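Local coordinates for probable LacI-family transcriptional regulator (Corynebacterium glutamicum ATCC 13032, PDB 3BIL), which probably binds regulatory DNA as a transcription factor of the LacI family, its full-length chain pairing a helix-turn-helix head with a periplasmic-binding-protein-like domain, at residues 266-274 / 328-336. Sequence-based numbering, arbitrary orientation. Where two conformers were deposited one is given.
Sequences VIGKDVSVI and IHRESIINS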
loop_
_atom_site.group_PDB
_atom_site.type_symbol
_atom_site.label_atom_id
_atom_site.label_comp_id
_atom_site.label_asym_id
_atom_site.label_seq_id
_atom_site.Cartn_x
_atom_site.Cartn_y
_atom_site.Cartn_z
ATOM N N VAL A 266 0.433 -3.942 -24.850
ATOM C CA VAL A 266 1.739 -3.862 -24.192
ATOM C C VAL A 266 2.132 -2.390 -24.001
ATOM O O VAL A 266 2.399 -1.684 -24.969
ATOM C CB VAL A 266 2.867 -4.631 -24.988
ATOM C CG1 VAL A 266 4.165 -4.786 -24.133
ATOM C CG2 VAL A 266 2.384 -5.999 -25.442
ATOM N N ILE A 267 2.145 -1.933 -22.749
ATOM C CA ILE A 267 2.742 -0.670 -22.399
ATOM C C ILE A 267 4.187 -0.584 -22.846
ATOM O O ILE A 267 4.922 -1.581 -22.800
ATOM C CB ILE A 267 2.685 -0.423 -20.896
ATOM C CG1 ILE A 267 1.218 -0.431 -20.480
ATOM C CG2 ILE A 267 3.437 0.920 -20.548
ATOM C CD1 ILE A 267 0.924 0.028 -19.120
ATOM N N GLY A 268 4.609 0.615 -23.248
ATOM C CA GLY A 268 5.920 0.785 -23.877
ATOM C C GLY A 268 6.071 0.107 -25.240
ATOM O O GLY A 268 7.130 0.201 -25.846
ATOM N N LYS A 269 5.030 -0.557 -25.742
ATOM C CA LYS A 269 5.056 -1.134 -27.098
ATOM C C LYS A 269 3.838 -0.706 -27.959
ATOM O O LYS A 269 3.991 -0.197 -29.063
ATOM C CB LYS A 269 5.199 -2.658 -26.995
ATOM C CG LYS A 269 5.017 -3.456 -28.267
ATOM C CD LYS A 269 6.319 -4.068 -28.790
ATOM C CE LYS A 269 6.123 -4.609 -30.234
ATOM N NZ LYS A 269 5.981 -3.496 -31.257
ATOM N N ASP A 270 2.627 -0.872 -27.443
ATOM C CA ASP A 270 1.420 -0.566 -28.218
ATOM C C ASP A 270 0.765 0.733 -27.774
ATOM O O ASP A 270 -0.064 1.258 -28.486
ATOM C CB ASP A 270 0.398 -1.697 -28.093
ATOM C CG ASP A 270 0.870 -2.987 -28.711
ATOM O OD1 ASP A 270 1.260 -2.966 -29.914
ATOM O OD2 ASP A 270 0.843 -4.024 -27.994
ATOM N N VAL A 271 1.137 1.242 -26.601
ATOM C CA VAL A 271 0.573 2.465 -26.072
ATOM C C VAL A 271 1.611 3.028 -25.102
ATOM O O VAL A 271 2.382 2.251 -24.528
ATOM C CB VAL A 271 -0.651 2.111 -25.267
ATOM C CG1 VAL A 271 -0.233 1.249 -24.001
ATOM C CG2 VAL A 271 -1.401 3.326 -24.849
ATOM N N SER A 272 1.625 4.344 -24.881
ATOM C CA SER A 272 2.531 4.943 -23.915
ATOM C C SER A 272 1.824 5.217 -22.594
ATOM O O SER A 272 0.683 5.618 -22.609
ATOM C CB SER A 272 3.123 6.268 -24.440
ATOM O OG SER A 272 3.872 6.041 -25.632
ATOM N N VAL A 273 2.524 5.053 -21.457
ATOM C CA VAL A 273 1.950 5.411 -20.164
ATOM C C VAL A 273 2.859 6.378 -19.404
ATOM O O VAL A 273 4.072 6.219 -19.403
ATOM C CB VAL A 273 1.629 4.153 -19.295
ATOM C CG1 VAL A 273 1.058 4.538 -17.913
ATOM C CG2 VAL A 273 0.619 3.306 -19.996
ATOM N N ILE A 274 2.246 7.380 -18.780
ATOM C CA ILE A 274 2.881 8.142 -17.738
ATOM C C ILE A 274 2.108 7.929 -16.446
ATOM O O ILE A 274 0.904 8.193 -16.418
ATOM C CB ILE A 274 2.899 9.665 -18.022
ATOM C CG1 ILE A 274 3.459 9.966 -19.421
ATOM C CG2 ILE A 274 3.696 10.385 -16.922
ATOM C CD1 ILE A 274 4.962 9.778 -19.579
ATOM N N ILE A 328 10.907 10.600 -13.465
ATOM C CA ILE A 328 11.757 9.446 -13.537
ATOM C C ILE A 328 11.549 8.793 -14.922
ATOM O O ILE A 328 10.521 8.171 -15.176
ATOM C CB ILE A 328 11.406 8.435 -12.393
ATOM C CG1 ILE A 328 11.166 9.131 -11.050
ATOM C CG2 ILE A 328 12.464 7.344 -12.234
ATOM C CD1 ILE A 328 12.266 10.042 -10.543
ATOM N N HIS A 329 12.516 8.931 -15.801
ATOM C CA HIS A 329 12.416 8.363 -17.141
ATOM C C HIS A 329 12.742 6.879 -17.097
ATOM O O HIS A 329 13.844 6.470 -16.710
ATOM C CB HIS A 329 13.331 9.108 -18.135
ATOM C CG HIS A 329 12.969 8.900 -19.579
ATOM N ND1 HIS A 329 13.437 9.717 -20.587
ATOM C CD2 HIS A 329 12.203 7.958 -20.183
ATOM C CE1 HIS A 329 12.973 9.289 -21.745
ATOM N NE2 HIS A 329 12.223 8.223 -21.528
ATOM N N ARG A 330 11.743 6.076 -17.464
ATOM C CA ARG A 330 11.932 4.641 -17.541
ATOM C C ARG A 330 11.657 4.179 -18.959
ATOM O O ARG A 330 12.229 4.758 -19.881
ATOM C CB ARG A 330 11.104 3.921 -16.538
ATOM C CG ARG A 330 11.394 4.369 -15.119
ATOM C CD ARG A 330 11.131 3.179 -14.185
ATOM N NE ARG A 330 11.282 3.554 -12.788
ATOM C CZ ARG A 330 10.301 3.769 -11.942
ATOM N NH1 ARG A 330 9.036 3.611 -12.313
ATOM N NH2 ARG A 330 10.592 4.111 -10.702
ATOM N N GLU A 331 10.814 3.168 -19.168
ATOM C CA GLU A 331 10.627 2.682 -20.548
ATOM C C GLU A 331 9.194 2.553 -21.129
ATOM O O GLU A 331 8.956 1.714 -22.000
ATOM C CB GLU A 331 11.401 1.384 -20.751
ATOM C CG GLU A 331 12.822 1.592 -21.297
ATOM C CD GLU A 331 13.926 1.462 -20.234
ATOM O OE1 GLU A 331 14.909 2.255 -20.301
ATOM O OE2 GLU A 331 13.810 0.563 -19.352
ATOM N N SER A 332 8.253 3.392 -20.688
ATOM C CA SER A 332 6.854 3.254 -21.116
ATOM C C SER A 332 6.362 4.267 -22.194
ATOM O O SER A 332 5.154 4.452 -22.369
ATOM C CB SER A 332 5.948 3.277 -19.893
ATOM O OG SER A 332 6.209 4.372 -19.037
ATOM N N ILE A 333 7.295 4.899 -22.914
ATOM C CA ILE A 333 6.998 5.816 -24.001
ATOM C C ILE A 333 7.547 5.237 -25.301
ATOM O O ILE A 333 8.746 5.027 -25.418
ATOM C CB ILE A 333 7.709 7.171 -23.805
ATOM C CG1 ILE A 333 7.455 7.777 -22.411
ATOM C CG2 ILE A 333 7.365 8.130 -24.940
ATOM C CD1 ILE A 333 6.033 7.979 -22.056
ATOM N N ILE A 334 6.670 4.986 -26.270
ATOM C CA ILE A 334 7.066 4.620 -27.636
ATOM C C ILE A 334 7.719 5.788 -28.364
ATOM O O ILE A 334 7.335 6.935 -28.175
ATOM C CB ILE A 334 5.842 4.226 -28.485
ATOM C CG1 ILE A 334 5.110 3.042 -27.867
ATOM C CG2 ILE A 334 6.253 3.819 -29.884
ATOM C CD1 ILE A 334 3.947 3.440 -27.070
ATOM N N ASN A 335 8.712 5.497 -29.201
ATOM C CA ASN A 335 9.105 6.453 -30.224
ATOM C C ASN A 335 8.450 6.211 -31.605
ATOM O O ASN A 335 8.746 5.214 -32.280
ATOM C CB ASN A 335 10.614 6.574 -30.355
ATOM C CG ASN A 335 11.005 7.875 -31.018
ATOM O OD1 ASN A 335 11.919 7.937 -31.837
ATOM N ND2 ASN A 335 10.270 8.925 -30.694
ATOM N N SER A 336 7.575 7.144 -32.011
ATOM C CA SER A 336 6.897 7.118 -33.322
ATOM C C SER A 336 7.585 7.926 -34.440
ATOM O O SER A 336 7.986 9.080 -34.251
ATOM C CB SER A 336 5.449 7.572 -33.166
ATOM O OG SER A 336 4.757 6.647 -32.353
#
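Ser332 grips Val273 at both ends of its backbone: Val273 N gives a hydrogen bond to Ser332 O at 2.8 Å, and Ser332 OG gives one to Val273 O, also at 2.8 Å. With chi1 at 51°, OG sits between its own backbone N and carbonyl carbon and meets the Val273 carbonyl 25° from its plane; the same hydroxyl is also hydrogen-bonded to Thr290 N. Ser272 receives the chain two residues further on. Its OG, swung beside its own backbone N (chi1 -61°), accepts a bond from Ile334 N (3.1 Å), while Ile334 CG1 lies 3.6 Å from Lys269 O. The CB of Ile333 leads away from 266-274, but its CD1 comes back to meet the CD1 of Ile274, the two side chains crossing obliquely; both also touch Leu179 of helix 169-181. Ile267 CG2 packs on Ser332 CB at 3.5 Å, and Gly268, at positive phi, brings its CA within 3.8 Å of Ser332 CA. The last modelled residues, after strand 322-328, are thus laid along the start of strand 272-276 in the periplasmic-binding-protein-like fold. Hydrogen bonds from two serine hydroxyls and main-chain groups set their register while isoleucine carbons pack alongside; no salt bridge crosses the contact.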